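Local coordinates for protein CbbY (Rhodobacter sphaeroides, PDB 4UAS), which removes the 1-phosphate of xylulose-1,5-bisphosphate, a potent inhibitor of rubisco, as a selective magnesium-dependent sugar phosphatase, at residues Leu6-Gly11 with Glu149-Pro154; Asp155-Ala160 with Ala173-Leu178; Gly50-Ile55 with Ala143-Ala148. All blocks are in the same frame, centred on the assembly; numbering follows the deposited sequence.

Contact 1. Residues Leu6-Gly11 with Glu149-Pro154. With MG (magnesium ion), chain D; PO4 (phosphate ion), chain C.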
loop_
_atom_site.group_PDB
_atom_site.type_symbol
_atom_site.label_atom_id
_atom_site.label_comp_id
_atom_site.label_asym_id
_atom_site.label_seq_id
_atom_site.Cartn_x
_atom_site.Cartn_y
_atom_site.Cartn_z
ATOM N N LEU A 6 3.283 0.787 -11.840
ATOM C CA LEU A 6 3.607 1.110 -10.439
ATOM C C LEU A 6 2.422 0.682 -9.571
ATOM O O LEU A 6 1.300 1.136 -9.791
ATOM C CB LEU A 6 3.934 2.577 -10.280
ATOM C CG LEU A 6 5.165 3.025 -11.031
ATOM C CD1 LEU A 6 4.879 3.413 -12.446
ATOM C CD2 LEU A 6 5.826 4.217 -10.330
ATOM N N PHE A 7 2.664 -0.190 -8.633
ATOM C CA PHE A 7 1.654 -0.740 -7.743
ATOM C C PHE A 7 1.724 -0.188 -6.343
ATOM O O PHE A 7 2.734 -0.249 -5.681
ATOM C CB PHE A 7 1.817 -2.248 -7.594
ATOM C CG PHE A 7 1.593 -3.028 -8.871
ATOM C CD1 PHE A 7 0.361 -3.619 -9.137
ATOM C CD2 PHE A 7 2.617 -3.216 -9.780
ATOM C CE1 PHE A 7 0.187 -4.402 -10.295
ATOM C CE2 PHE A 7 2.402 -3.931 -10.938
ATOM C CZ PHE A 7 1.215 -4.536 -11.173
ATOM N N ASP A 8 0.573 0.325 -5.859
ATOM C CA ASP A 8 0.319 0.443 -4.471
ATOM C C ASP A 8 0.356 -0.959 -3.831
ATOM O O ASP A 8 0.173 -1.947 -4.519
ATOM C CB ASP A 8 -1.051 1.073 -4.303
ATOM C CG ASP A 8 -1.466 1.318 -2.907
ATOM O OD1 ASP A 8 -0.647 1.911 -2.152
ATOM O OD2 ASP A 8 -2.516 0.820 -2.454
ATOM N N VAL A 9 0.521 -1.016 -2.518
ATOM C CA VAL A 9 0.516 -2.285 -1.806
ATOM C C VAL A 9 -0.787 -2.553 -1.050
ATOM O O VAL A 9 -1.583 -3.401 -1.431
ATOM C CB VAL A 9 1.775 -2.463 -0.892
ATOM C CG1 VAL A 9 1.688 -3.733 -0.069
ATOM C CG2 VAL A 9 3.022 -2.443 -1.737
ATOM N N ASP A 10 -1.011 -1.803 0.020
ATOM C CA ASP A 10 -2.151 -2.067 0.901
ATOM C C ASP A 10 -3.466 -1.749 0.212
ATOM O O ASP A 10 -3.739 -0.623 -0.145
ATOM C CB ASP A 10 -2.032 -1.272 2.194
ATOM C CG ASP A 10 -0.828 -1.647 3.013
ATOM O OD1 ASP A 10 -0.635 -2.856 3.257
ATOM O OD2 ASP A 10 -0.051 -0.710 3.362
ATOM N N GLY A 11 -4.306 -2.788 0.098
ATOM C CA GLY A 11 -5.583 -2.656 -0.560
ATOM C C GLY A 11 -5.523 -2.779 -2.057
ATOM O O GLY A 11 -6.581 -2.784 -2.672
ATOM N N GLU A 149 7.757 12.898 2.869
ATOM C CA GLU A 149 6.317 13.167 2.858
ATOM C C GLU A 149 5.594 12.011 2.166
ATOM O O GLU A 149 5.871 11.728 1.012
ATOM C CB GLU A 149 6.066 14.469 2.115
ATOM C CG GLU A 149 6.764 15.677 2.589
ATOM C CD GLU A 149 6.324 16.096 3.918
ATOM O OE1 GLU A 149 5.166 15.882 4.265
ATOM O OE2 GLU A 149 7.194 16.748 4.600
ATOM N N LYS A 150 4.702 11.369 2.904
ATOM C CA LYS A 150 3.982 10.205 2.421
ATOM C C LYS A 150 2.708 10.625 1.661
ATOM O O LYS A 150 2.279 11.786 1.664
ATOM C CB LYS A 150 3.626 9.234 3.571
ATOM C CG LYS A 150 4.899 8.571 4.162
ATOM C CD LYS A 150 4.492 7.598 5.264
ATOM C CE LYS A 150 5.564 6.654 5.700
ATOM N NZ LYS A 150 6.638 7.394 6.371
ATOM N N LYS A 151 2.153 9.659 0.937
ATOM C CA LYS A 151 0.892 9.870 0.205
ATOM C C LYS A 151 -0.088 10.590 1.137
ATOM O O LYS A 151 -0.218 10.219 2.307
ATOM C CB LYS A 151 0.307 8.549 -0.294
ATOM C CG LYS A 151 1.244 7.753 -1.223
ATOM C CD LYS A 151 0.543 6.499 -1.769
ATOM C CE LYS A 151 1.494 5.486 -2.331
ATOM N NZ LYS A 151 0.803 4.204 -2.643
ATOM N N PRO A 152 -0.767 11.644 0.692
ATOM C CA PRO A 152 -1.020 12.027 -0.699
ATOM C C PRO A 152 0.087 12.785 -1.417
ATOM O O PRO A 152 -0.049 13.082 -2.599
ATOM C CB PRO A 152 -2.265 12.924 -0.587
ATOM C CG PRO A 152 -2.113 13.553 0.774
ATOM C CD PRO A 152 -1.596 12.434 1.641
ATOM N N SER A 153 1.212 13.065 -0.761
ATOM C CA SER A 153 2.346 13.616 -1.508
ATOM C C SER A 153 2.736 12.654 -2.602
ATOM O O SER A 153 2.856 11.450 -2.376
ATOM C CB SER A 153 3.585 13.818 -0.622
ATOM O OG SER A 153 4.720 14.088 -1.434
ATOM N N PRO A 154 3.043 13.177 -3.821
ATOM C CA PRO A 154 3.545 12.316 -4.927
ATOM C C PRO A 154 4.984 11.832 -4.750
ATOM O O PRO A 154 5.440 11.101 -5.629
ATOM C CB PRO A 154 3.428 13.239 -6.154
ATOM C CG PRO A 154 2.432 14.289 -5.740
ATOM C CD PRO A 154 2.759 14.537 -4.291
HETATM MG MG MG D . -3.446 1.469 -0.673
HETATM P P PO4 C . -0.131 1.774 0.759
HETATM O O1 PO4 C . 0.532 3.168 0.405
HETATM O O2 PO4 C . -0.095 1.638 2.338
HETATM O O3 PO4 C . 0.553 0.534 0.211
HETATM O O4 PO4 C . -1.652 1.765 0.383
HETATM O O HOH W 1 -4.690 1.971 0.805
HETATM O O HOH W 2 -3.328 3.576 -1.351
#

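Contact 2. Residues Asp155-Ala160 with Ala173-Leu178. With MG (magnesium ion), chain D.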
loop_
_atom_site.group_PDB
_atom_site.type_symbol
_atom_site.label_atom_id
_atom_site.label_comp_id
_atom_site.label_asym_id
_atom_site.label_seq_id
_atom_site.Cartn_x
_atom_site.Cartn_y
_atom_site.Cartn_z
ATOM N N ASP A 155 5.686 12.271 -3.705
ATOM C CA ASP A 155 7.125 12.013 -3.671
ATOM C C ASP A 155 7.504 10.542 -3.821
ATOM O O ASP A 155 8.515 10.267 -4.460
ATOM C CB ASP A 155 7.713 12.659 -2.451
ATOM C CG ASP A 155 7.742 14.229 -2.592
ATOM O OD1 ASP A 155 7.509 14.726 -3.747
ATOM O OD2 ASP A 155 8.067 14.899 -1.617
ATOM N N ILE A 156 6.764 9.597 -3.256
ATOM C CA ILE A 156 7.141 8.211 -3.362
ATOM C C ILE A 156 7.039 7.736 -4.831
ATOM O O ILE A 156 7.837 6.904 -5.283
ATOM C CB ILE A 156 6.287 7.331 -2.429
ATOM C CG1 ILE A 156 6.935 5.972 -2.199
ATOM C CG2 ILE A 156 4.836 7.257 -2.846
ATOM C CD1 ILE A 156 8.275 6.033 -1.457
ATOM N N TYR A 157 6.045 8.219 -5.582
ATOM C CA TYR A 157 5.941 7.930 -6.994
ATOM C C TYR A 157 7.036 8.563 -7.804
ATOM O O TYR A 157 7.573 7.974 -8.740
ATOM C CB TYR A 157 4.558 8.314 -7.543
ATOM C CG TYR A 157 3.443 7.319 -7.244
ATOM C CD1 TYR A 157 2.454 7.553 -6.329
ATOM C CD2 TYR A 157 3.395 6.134 -7.953
ATOM C CE1 TYR A 157 1.430 6.624 -6.110
ATOM C CE2 TYR A 157 2.401 5.213 -7.758
ATOM C CZ TYR A 157 1.427 5.436 -6.824
ATOM O OH TYR A 157 0.428 4.524 -6.681
ATOM N N ARG A 158 7.391 9.811 -7.471
ATOM C CA ARG A 158 8.540 10.461 -8.124
ATOM C C ARG A 158 9.825 9.697 -7.905
ATOM O O ARG A 158 10.630 9.565 -8.845
ATOM C CB ARG A 158 8.657 11.892 -7.635
ATOM C CG ARG A 158 7.478 12.766 -8.044
ATOM C CD ARG A 158 7.521 14.158 -7.461
ATOM N NE ARG A 158 6.406 14.953 -7.937
ATOM C CZ ARG A 158 5.706 15.811 -7.239
ATOM N NH1 ARG A 158 5.931 16.030 -5.934
ATOM N NH2 ARG A 158 4.748 16.454 -7.867
ATOM N N LEU A 159 10.020 9.172 -6.710
ATOM C CA LEU A 159 11.205 8.336 -6.426
ATOM C C LEU A 159 11.186 7.110 -7.320
ATOM O O LEU A 159 12.167 6.777 -7.987
ATOM C CB LEU A 159 11.205 7.970 -4.941
ATOM C CG LEU A 159 12.172 6.865 -4.541
ATOM C CD1 LEU A 159 13.581 7.132 -4.901
ATOM C CD2 LEU A 159 11.961 6.464 -3.098
ATOM N N ALA A 160 10.053 6.376 -7.336
ATOM C CA ALA A 160 9.958 5.172 -8.110
ATOM C C ALA A 160 10.226 5.442 -9.577
ATOM O O ALA A 160 10.911 4.645 -10.253
ATOM C CB ALA A 160 8.580 4.556 -7.913
ATOM N N ALA A 173 -0.238 3.781 -12.725
ATOM C CA ALA A 173 -0.339 3.350 -11.347
ATOM C C ALA A 173 -1.649 2.626 -11.083
ATOM O O ALA A 173 -2.687 2.998 -11.637
ATOM C CB ALA A 173 -0.269 4.546 -10.401
ATOM N N LEU A 174 -1.578 1.629 -10.210
ATOM C CA LEU A 174 -2.773 0.945 -9.652
ATOM C C LEU A 174 -2.857 1.281 -8.184
ATOM O O LEU A 174 -1.893 1.171 -7.422
ATOM C CB LEU A 174 -2.707 -0.553 -9.797
ATOM C CG LEU A 174 -3.131 -1.134 -11.121
ATOM C CD1 LEU A 174 -2.350 -0.654 -12.252
ATOM C CD2 LEU A 174 -3.173 -2.624 -11.043
ATOM N N GLU A 175 -4.042 1.754 -7.770
ATOM C CA GLU A 175 -4.300 2.271 -6.425
ATOM C C GLU A 175 -5.674 1.834 -5.946
ATOM O O GLU A 175 -6.525 1.383 -6.695
ATOM C CB GLU A 175 -4.252 3.812 -6.431
ATOM C CG GLU A 175 -2.833 4.346 -6.244
ATOM C CD GLU A 175 -2.320 4.217 -4.834
ATOM O OE1 GLU A 175 -3.112 3.742 -3.963
ATOM O OE2 GLU A 175 -1.149 4.606 -4.622
ATOM N N ASP A 176 -5.909 2.001 -4.612
ATOM C CA ASP A 176 -7.142 1.680 -3.983
ATOM C C ASP A 176 -7.745 2.807 -3.187
ATOM O O ASP A 176 -8.870 2.643 -2.684
ATOM C CB ASP A 176 -7.047 0.456 -3.060
ATOM C CG ASP A 176 -6.317 0.827 -1.779
ATOM O OD1 ASP A 176 -5.194 1.332 -1.933
ATOM O OD2 ASP A 176 -6.802 0.614 -0.649
ATOM N N SER A 177 -7.059 3.923 -2.962
ATOM C CA SER A 177 -7.470 4.957 -2.056
ATOM C C SER A 177 -7.312 6.304 -2.659
ATOM O O SER A 177 -6.529 6.515 -3.613
ATOM C CB SER A 177 -6.670 4.901 -0.765
ATOM O OG SER A 177 -5.339 5.386 -0.959
ATOM N N LEU A 178 -8.000 7.292 -2.109
ATOM C CA LEU A 178 -7.927 8.664 -2.563
ATOM C C LEU A 178 -6.540 9.263 -2.320
ATOM O O LEU A 178 -6.015 9.932 -3.207
ATOM C CB LEU A 178 -9.020 9.501 -1.966
ATOM C CG LEU A 178 -9.056 10.964 -2.339
ATOM C CD1 LEU A 178 -9.127 11.157 -3.870
ATOM C CD2 LEU A 178 -10.203 11.680 -1.655
HETATM MG MG MG D . -3.446 1.469 -0.673
HETATM O O HOH W 2 -3.328 3.576 -1.351
HETATM O O HOH W 1 -4.690 1.971 0.805
#

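Contact 3. Residues Gly50-Ile55 with Ala143-Ala148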
loop_
_atom_site.group_PDB
_atom_site.type_symbol
_atom_site.label_atom_id
_atom_site.label_comp_id
_atom_site.label_asym_id
_atom_site.label_seq_id
_atom_site.Cartn_x
_atom_site.Cartn_y
_atom_site.Cartn_z
ATOM N N GLY A 50 1.119 5.682 6.694
ATOM C CA GLY A 50 2.303 5.352 7.452
ATOM C C GLY A 50 1.941 4.972 8.875
ATOM O O GLY A 50 1.209 5.707 9.537
ATOM N N GLY A 51 2.448 3.845 9.335
ATOM C CA GLY A 51 2.049 3.394 10.659
ATOM C C GLY A 51 2.498 4.319 11.785
ATOM O O GLY A 51 1.794 4.517 12.769
ATOM N N LYS A 52 3.703 4.852 11.685
ATOM C CA LYS A 52 4.214 5.712 12.752
ATOM C C LYS A 52 3.377 6.991 12.801
ATOM O O LYS A 52 3.016 7.483 13.907
ATOM C CB LYS A 52 5.702 6.064 12.563
ATOM C CG LYS A 52 6.648 4.914 12.770
ATOM C CD LYS A 52 8.124 5.295 12.712
ATOM C CE LYS A 52 8.584 5.917 11.452
ATOM N NZ LYS A 52 8.373 5.170 10.193
ATOM N N GLU A 53 3.079 7.549 11.617
ATOM C CA GLU A 53 2.285 8.749 11.506
ATOM C C GLU A 53 0.883 8.537 12.066
ATOM O O GLU A 53 0.281 9.419 12.675
ATOM C CB GLU A 53 2.241 9.231 10.047
ATOM C CG GLU A 53 3.598 9.682 9.454
ATOM C CD GLU A 53 4.516 8.546 8.981
ATOM O OE1 GLU A 53 4.245 7.364 9.134
ATOM O OE2 GLU A 53 5.592 8.944 8.395
ATOM N N ARG A 54 0.317 7.368 11.814
ATOM C CA ARG A 54 -1.027 7.037 12.271
ATOM C C ARG A 54 -1.023 6.917 13.815
ATOM O O ARG A 54 -1.928 7.421 14.460
ATOM C CB ARG A 54 -1.470 5.686 11.654
ATOM C CG ARG A 54 -2.891 5.365 11.903
ATOM C CD ARG A 54 -3.377 4.140 11.135
ATOM N NE ARG A 54 -3.264 4.405 9.736
ATOM C CZ ARG A 54 -2.719 3.643 8.851
ATOM N NH1 ARG A 54 -2.494 2.354 9.106
ATOM N NH2 ARG A 54 -2.392 4.129 7.655
ATOM N N ILE A 55 -0.011 6.271 14.394
ATOM C CA ILE A 55 0.079 6.236 15.864
ATOM C C ILE A 55 0.164 7.634 16.415
ATOM O O ILE A 55 -0.499 7.977 17.394
ATOM C CB ILE A 55 1.258 5.319 16.322
ATOM C CG1 ILE A 55 1.044 3.868 15.926
ATOM C CG2 ILE A 55 1.482 5.474 17.828
ATOM C CD1 ILE A 55 2.329 3.061 15.946
ATOM N N ALA A 143 9.321 2.545 -0.775
ATOM C CA ALA A 143 8.517 2.203 0.414
ATOM C C ALA A 143 8.854 3.095 1.596
ATOM O O ALA A 143 9.939 3.670 1.668
ATOM C CB ALA A 143 8.686 0.742 0.766
ATOM N N GLY A 144 7.942 3.179 2.544
ATOM C CA GLY A 144 8.256 3.587 3.910
ATOM C C GLY A 144 8.820 5.008 3.967
ATOM O O GLY A 144 8.309 5.929 3.406
ATOM N N ASP A 145 9.931 5.118 4.685
ATOM C CA ASP A 145 10.574 6.378 4.946
ATOM C C ASP A 145 11.609 6.731 3.907
ATOM O O ASP A 145 12.474 7.592 4.119
ATOM C CB ASP A 145 11.154 6.394 6.359
ATOM C CG ASP A 145 10.128 6.243 7.461
ATOM O OD1 ASP A 145 8.859 6.104 7.230
ATOM O OD2 ASP A 145 10.516 6.168 8.626
ATOM N N MET A 146 11.517 6.172 2.722
ATOM C CA MET A 146 12.375 6.550 1.600
ATOM C C MET A 146 12.141 7.970 1.112
ATOM O O MET A 146 12.983 8.516 0.418
ATOM C CB MET A 146 12.332 5.537 0.454
ATOM C CG MET A 146 12.904 4.194 0.812
ATOM S SD MET A 146 12.716 3.015 -0.547
ATOM C CE MET A 146 12.928 1.446 0.363
ATOM N N VAL A 147 10.979 8.516 1.427
ATOM C CA VAL A 147 10.711 9.910 1.214
ATOM C C VAL A 147 10.249 10.524 2.528
ATOM O O VAL A 147 9.723 9.847 3.395
ATOM C CB VAL A 147 9.666 10.168 0.098
ATOM C CG1 VAL A 147 10.164 9.662 -1.242
ATOM C CG2 VAL A 147 8.341 9.558 0.408
ATOM N N ALA A 148 10.357 11.843 2.674
ATOM C CA ALA A 148 9.948 12.558 3.881
ATOM C C ALA A 148 8.429 12.732 4.006
ATOM O O ALA A 148 7.902 12.755 5.113
ATOM C CB ALA A 148 10.607 13.910 3.959
HETATM O O HOH W 3 6.097 11.268 7.210
#

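Contact 1. Residues Leu6-Gly11 with Glu149-Pro154
Lys151 NZ is gripped from several sides. Lys151 NZ forms a salt bridge with Asp8 OD1, 2.8 Å away. Lys151 NZ also donates to phosphate O1 at 3.2 Å. Outside the two segments, Glu175 and the backbone O of Ala114 hold it as well. The lysine chain is extended beyond CG and spans most of the gap from the loop 149-154; the CA atoms of Asp8 and Lys151 are 10.5 Å apart. Asp8 has CG anti to its own N (chi1 -178°), which swings the carboxylate in between magnesium and lysine. Asp8 OD2 binds the magnesium ion at 2.1 Å while OD1 turns to Lys151. This is the HAD phosphatase site, with the DxD pair just past the end of strand 4-7; Asp8 is probably the nucleophile and Asp10 the proton donor. Asp10 joins the metal through its backbone O, at 2.2 Å. Phosphate O4 and two waters also bind magnesium, and Asp176 completes the shell. Phosphate O3 receives two backbone bonds. Asp10 N to phosphate O3 is short, 2.8 Å, and nearly straight. Val9 N reaches the same O3 at a more bent angle (138°). Thr115 and Thr116 also bond the phosphate.

Contact 2. Residues Asp155-Ala160 with Ala173-Leu178
Tyr157 reaches from helix 155-160 and donates its hydroxyl to Glu175 OE2, with OH and OE2 2.6 Å apart. The bond arrives on the anti side of the carboxylate, 23° out of its plane. OE2 lies at the edge of the ring, in the ring plane, and the ring and carboxylate planes stand 63° apart. The glutamate chain is bent at chi2, which turns OE2 back to the tyrosine and leaves OE1 facing the metal site. Beside the hydroxyl, Tyr157 CE2 rests against Ala173 CB at 3.8 Å. This part is buried and closely packed; Leu6, Ala183, Ala184 and Leu189 also touch the tyrosine. Lys151 is a second partner of OE2. A phenylalanine at Tyr157 would keep the ring but would probably leave Glu175 OE2 without the hydroxyl donor and its carboxylate freer to turn.

The side toward the metal is polar and watered. Glu175 OE1 receives a bond from water 2, with OE1 2.6 Å from the water O, and that water is bound to magnesium. Ser177 OG meets the same water. Asp176 OD1 binds magnesium directly at 2.2 Å, while its OD2 accepts from the metal-bound water 1. The loose, solvent side is the outer face of the helix, where the exposed Arg158 pairs through NH1 with Asp155 OD1, close to the guanidinium plane. The axes of helix 155-160 and strand 173-175 come within 12.3 Å. They run nearly antiparallel (145°). This is a helix laid on a parallel sheet, as in the Rossmann-like core of HAD hydrolases, with the metal-binding acid just past the strand's C-terminal end.

Contact 3. Residues Gly50-Ile55 with Ala143-Ala148
Two torsions at the end of Lys52, chi3 -59° and chi4 -57°, curl the chain so that NZ meets Asp145. The aspartate has CG anti to its carbonyl carbon (chi1 -62°) and comes from the opposite direction. Lys52 NZ donates to Asp145 OD2 at 2.8 Å, on the syn lone pair, in a salt bridge. A second, weak bond runs from Lys52 NZ to Asp145 OD1 at 3.1 Å. The amine thus straddles the carboxylate but leans to OD2. The contact bridges the two domains of this HAD phosphatase: Lys52 lies in the first turn of helix 51-61 of the helical cap, and Asp145 lies in the loop after core strand 140-142. Residues Gly50 to Arg54 bind substrate. Glu53 OE2 stands 4.5 Å from Asp145 OD1. These like charges are probably eased by Lys150, which forms salt bridges with both. Water 3 lies between the segments, 2.7 Å from Glu53 OE2 and 3.1 Å from Ala148 O. Gly50 holds the N-cap position with positive phi; a side chain there would run into Glu53 OE1. The loop turns on a backbone bond from Met146 N to Ala143 O, and Met146 SD weakly accepts from Ala143 N.

Overall arrangement
Contacts 1 and 2 are buried and contact 3 is at the surface. The first two rest on neighbouring strands of one parallel sheet, 4-7 and 171-175, and share the magnesium ion and its two waters. Two adjacent lysines link the contacts: Lys151 ties contact 1 to contact 2, and Lys150 ties it to contact 3. Contact 1 is mostly ionic, built of metal, phosphate and lysine. Contact 2 adds apolar packing and a tyrosine hydroxyl. Contact 3 lies about 11 Å from contact 1, centre to centre, and relies on charged side chains between cap and core. Val147 and Met146 pack on helix 155-164, which joins contact 3 to contact 2.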